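Local atomic coordinates of amino acid ABC transporter, binding protein (Thermus thermophilus, PDB entry 3VV5), a protein that binds an amino acid, here the lysine analogue L-thialysine, as the periplasmic substrate-binding component of an ABC transporter. Residues D173-G181 and A196-L206. Sequence-based numbering, arbitrary orientation.
Sequences DALQDLLAG and AIKERKLENTL
Helices 173-180 and 196-200 cross at -67° with their axes 13.0 Å apart, so that Leu-175, Leu-179 and, deeper in, Leu-178 bridge the gap to Ala-196, Arg-200, Leu-202 and Leu-206 by side chains alone. The contact belongs to one alpha/beta lobe of a periplasmic binding protein of solute-binding family 3, where the helices that precede and follow strand 185-189 in the chain meet each other and the chain entering strand 206-222. It lies well apart from the ligand, the side chain of Leu-175 being about 13 Å from L-thialysine, and illustrates how leucines spaced along a helix fill a wide interhelical space. Leu-175 divides its branches. With CG of Leu-175 anti to its backbone N (chi1 163°), Leu-175 CD1 lies against Leu-206 CD1 at 3.7 Å, while Leu-175 CD2 reaches Ala-196 CB at 4.0 Å. Leu-178 and Leu-206 meet tip to tip, CD2 to CD2 at 3.7 Å, and both side chains rest on Val-127 of strand 120-129. Replacing Leu-206 by an alanine would probably open a gap beneath CD1 of Leu-175 and CD2 of Leu-178 and leave both methyls less firmly packed. Nearer the surface, Leu-179 sends CD2 head-on to Leu-202 CD2 at 3.8 Å; the Leu-179 and Thr-205 side chains cross at about a right angle, CD2 of Leu-179 lying by Thr-205 OG1. Helix 196-200 is closed by a Schellman motif at Lys-201, after which the chain turns back: Leu-202 O accepts from the backbone N of both Thr-205 and Leu-206, bringing Leu-206 under the leucines. Arg-200 roofs the cluster, its chain extended from CG to NE. Its guanidinium lies flat over the apolar tip below, with Leu-175 CD2 centred on one face, 3.3 Å from the plane and 3.4 Å from Arg-200 CZ.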
# COMPACT_ATOMS: atom_id res chain seq x y z
N ASP A 173 2.42 -13.95 2.55
CA ASP A 173 3.09 -15.05 3.23
C ASP A 173 2.70 -15.07 4.71
O ASP A 173 2.64 -16.14 5.32
CB ASP A 173 4.61 -14.98 3.02
CG ASP A 173 5.01 -15.25 1.58
OD1 ASP A 173 4.27 -15.98 0.89
OD2 ASP A 173 6.06 -14.73 1.14
N ALA A 174 2.38 -13.90 5.26
CA ALA A 174 1.82 -13.85 6.64
C ALA A 174 0.44 -14.49 6.71
O ALA A 174 0.14 -15.23 7.65
CB ALA A 174 1.81 -12.42 7.20
N LEU A 175 -0.40 -14.23 5.70
CA LEU A 175 -1.73 -14.85 5.65
C LEU A 175 -1.64 -16.37 5.59
O LEU A 175 -2.38 -17.08 6.29
CB LEU A 175 -2.55 -14.32 4.46
CG LEU A 175 -3.77 -15.12 4.01
CD1 LEU A 175 -4.89 -15.16 5.10
CD2 LEU A 175 -4.29 -14.57 2.68
N GLN A 176 -0.72 -16.89 4.77
CA GLN A 176 -0.53 -18.32 4.68
C GLN A 176 -0.17 -18.90 6.07
O GLN A 176 -0.70 -19.94 6.44
CB GLN A 176 0.53 -18.68 3.64
CG GLN A 176 0.93 -20.17 3.60
CD GLN A 176 -0.23 -21.15 3.43
OE1 GLN A 176 -1.11 -20.97 2.58
NE2 GLN A 176 -0.22 -22.21 4.24
N ASP A 177 0.71 -18.22 6.81
CA ASP A 177 1.11 -18.73 8.14
C ASP A 177 0.02 -18.65 9.20
O ASP A 177 -0.04 -19.48 10.11
CB ASP A 177 2.41 -18.10 8.61
CG ASP A 177 3.63 -18.90 8.17
OD1 ASP A 177 3.44 -19.89 7.43
OD2 ASP A 177 4.75 -18.55 8.58
N LEU A 178 -0.87 -17.67 9.07
CA LEU A 178 -2.08 -17.59 9.89
C LEU A 178 -3.00 -18.78 9.60
O LEU A 178 -3.53 -19.41 10.51
CB LEU A 178 -2.81 -16.27 9.68
CG LEU A 178 -4.18 -16.09 10.36
CD1 LEU A 178 -4.01 -15.99 11.88
CD2 LEU A 178 -4.92 -14.88 9.78
N LEU A 179 -3.17 -19.10 8.32
CA LEU A 179 -4.03 -20.20 7.92
C LEU A 179 -3.42 -21.53 8.38
O LEU A 179 -4.13 -22.47 8.73
CB LEU A 179 -4.28 -20.18 6.40
CG LEU A 179 -5.15 -19.07 5.79
CD1 LEU A 179 -5.05 -19.07 4.25
CD2 LEU A 179 -6.59 -19.20 6.23
N ALA A 180 -2.10 -21.57 8.40
CA ALA A 180 -1.34 -22.75 8.77
C ALA A 180 -1.30 -22.95 10.30
O ALA A 180 -0.98 -24.04 10.77
CB ALA A 180 0.06 -22.66 8.21
N GLY A 181 -1.61 -21.89 11.05
CA GLY A 181 -1.60 -21.94 12.50
C GLY A 181 -0.23 -21.68 13.08
O GLY A 181 0.01 -21.95 14.26
N ALA A 196 -9.04 -10.70 0.80
CA ALA A 196 -8.43 -12.04 0.90
C ALA A 196 -9.46 -13.06 1.40
O ALA A 196 -9.50 -14.21 0.93
CB ALA A 196 -7.18 -12.01 1.83
N ILE A 197 -10.28 -12.62 2.34
CA ILE A 197 -11.33 -13.47 2.91
C ILE A 197 -12.39 -13.82 1.85
O ILE A 197 -12.76 -15.00 1.69
CB ILE A 197 -11.90 -12.85 4.22
CG1 ILE A 197 -10.87 -13.04 5.33
CG2 ILE A 197 -13.23 -13.49 4.62
CD1 ILE A 197 -11.15 -12.24 6.59
N LYS A 198 -12.81 -12.82 1.08
CA LYS A 198 -13.73 -13.04 -0.05
C LYS A 198 -13.15 -13.99 -1.09
O LYS A 198 -13.77 -14.98 -1.49
CB LYS A 198 -14.06 -11.71 -0.74
CG LYS A 198 -14.70 -10.68 0.18
CD LYS A 198 -15.64 -9.71 -0.54
CE LYS A 198 -16.85 -10.41 -1.14
NZ LYS A 198 -16.68 -10.69 -2.61
N GLU A 199 -11.94 -13.66 -1.53
CA GLU A 199 -11.25 -14.33 -2.62
C GLU A 199 -10.98 -15.81 -2.33
O GLU A 199 -11.22 -16.69 -3.19
CB GLU A 199 -9.95 -13.56 -2.94
CG GLU A 199 -8.90 -14.32 -3.76
CD GLU A 199 -9.33 -14.58 -5.17
OE1 GLU A 199 -8.80 -15.54 -5.78
OE2 GLU A 199 -10.19 -13.82 -5.68
N ARG A 200 -10.51 -16.08 -1.12
CA ARG A 200 -10.18 -17.44 -0.72
C ARG A 200 -11.34 -18.18 -0.03
O ARG A 200 -11.20 -19.34 0.37
CB ARG A 200 -8.93 -17.44 0.17
CG ARG A 200 -7.70 -16.82 -0.50
CD ARG A 200 -6.52 -16.86 0.43
NE ARG A 200 -5.36 -16.18 -0.14
CZ ARG A 200 -4.11 -16.58 -0.01
NH1 ARG A 200 -3.82 -17.69 0.69
NH2 ARG A 200 -3.12 -15.88 -0.57
N LYS A 201 -12.49 -17.50 0.07
CA LYS A 201 -13.68 -18.03 0.73
C LYS A 201 -13.35 -18.49 2.17
O LYS A 201 -13.53 -19.65 2.55
CB LYS A 201 -14.38 -19.10 -0.14
CG LYS A 201 -14.83 -18.50 -1.50
CD LYS A 201 -14.99 -19.53 -2.62
CE LYS A 201 -16.45 -19.95 -2.78
NZ LYS A 201 -16.68 -20.70 -4.07
N LEU A 202 -12.88 -17.52 2.96
CA LEU A 202 -12.42 -17.74 4.34
C LEU A 202 -13.37 -17.18 5.40
O LEU A 202 -13.03 -17.14 6.59
CB LEU A 202 -11.01 -17.15 4.51
CG LEU A 202 -9.92 -17.78 3.61
CD1 LEU A 202 -8.61 -16.99 3.65
CD2 LEU A 202 -9.68 -19.23 3.95
N GLU A 203 -14.55 -16.75 4.97
CA GLU A 203 -15.58 -16.20 5.87
C GLU A 203 -15.82 -17.05 7.12
O GLU A 203 -16.06 -16.51 8.21
CB GLU A 203 -16.90 -16.02 5.12
CG GLU A 203 -16.87 -15.01 3.96
CD GLU A 203 -16.32 -15.58 2.65
OE1 GLU A 203 -15.90 -16.76 2.61
OE2 GLU A 203 -16.32 -14.84 1.64
N ASN A 204 -15.72 -18.37 6.96
CA ASN A 204 -15.92 -19.31 8.05
C ASN A 204 -14.65 -19.77 8.74
O ASN A 204 -14.71 -20.62 9.62
CB ASN A 204 -16.70 -20.53 7.56
CG ASN A 204 -18.08 -20.18 7.11
OD1 ASN A 204 -18.77 -19.38 7.76
ND2 ASN A 204 -18.51 -20.76 5.99
N THR A 205 -13.50 -19.21 8.36
CA THR A 205 -12.24 -19.60 8.99
C THR A 205 -11.47 -18.43 9.64
O THR A 205 -10.79 -18.63 10.64
CB THR A 205 -11.34 -20.50 8.06
OG1 THR A 205 -10.21 -19.77 7.58
CG2 THR A 205 -12.12 -21.05 6.88
N LEU A 206 -11.62 -17.22 9.09
CA LEU A 206 -10.97 -16.03 9.67
C LEU A 206 -11.99 -14.99 10.15
O LEU A 206 -13.15 -14.98 9.72
CB LEU A 206 -10.01 -15.39 8.65
CG LEU A 206 -8.84 -16.22 8.11
CD1 LEU A 206 -7.93 -15.39 7.21
CD2 LEU A 206 -8.03 -16.86 9.23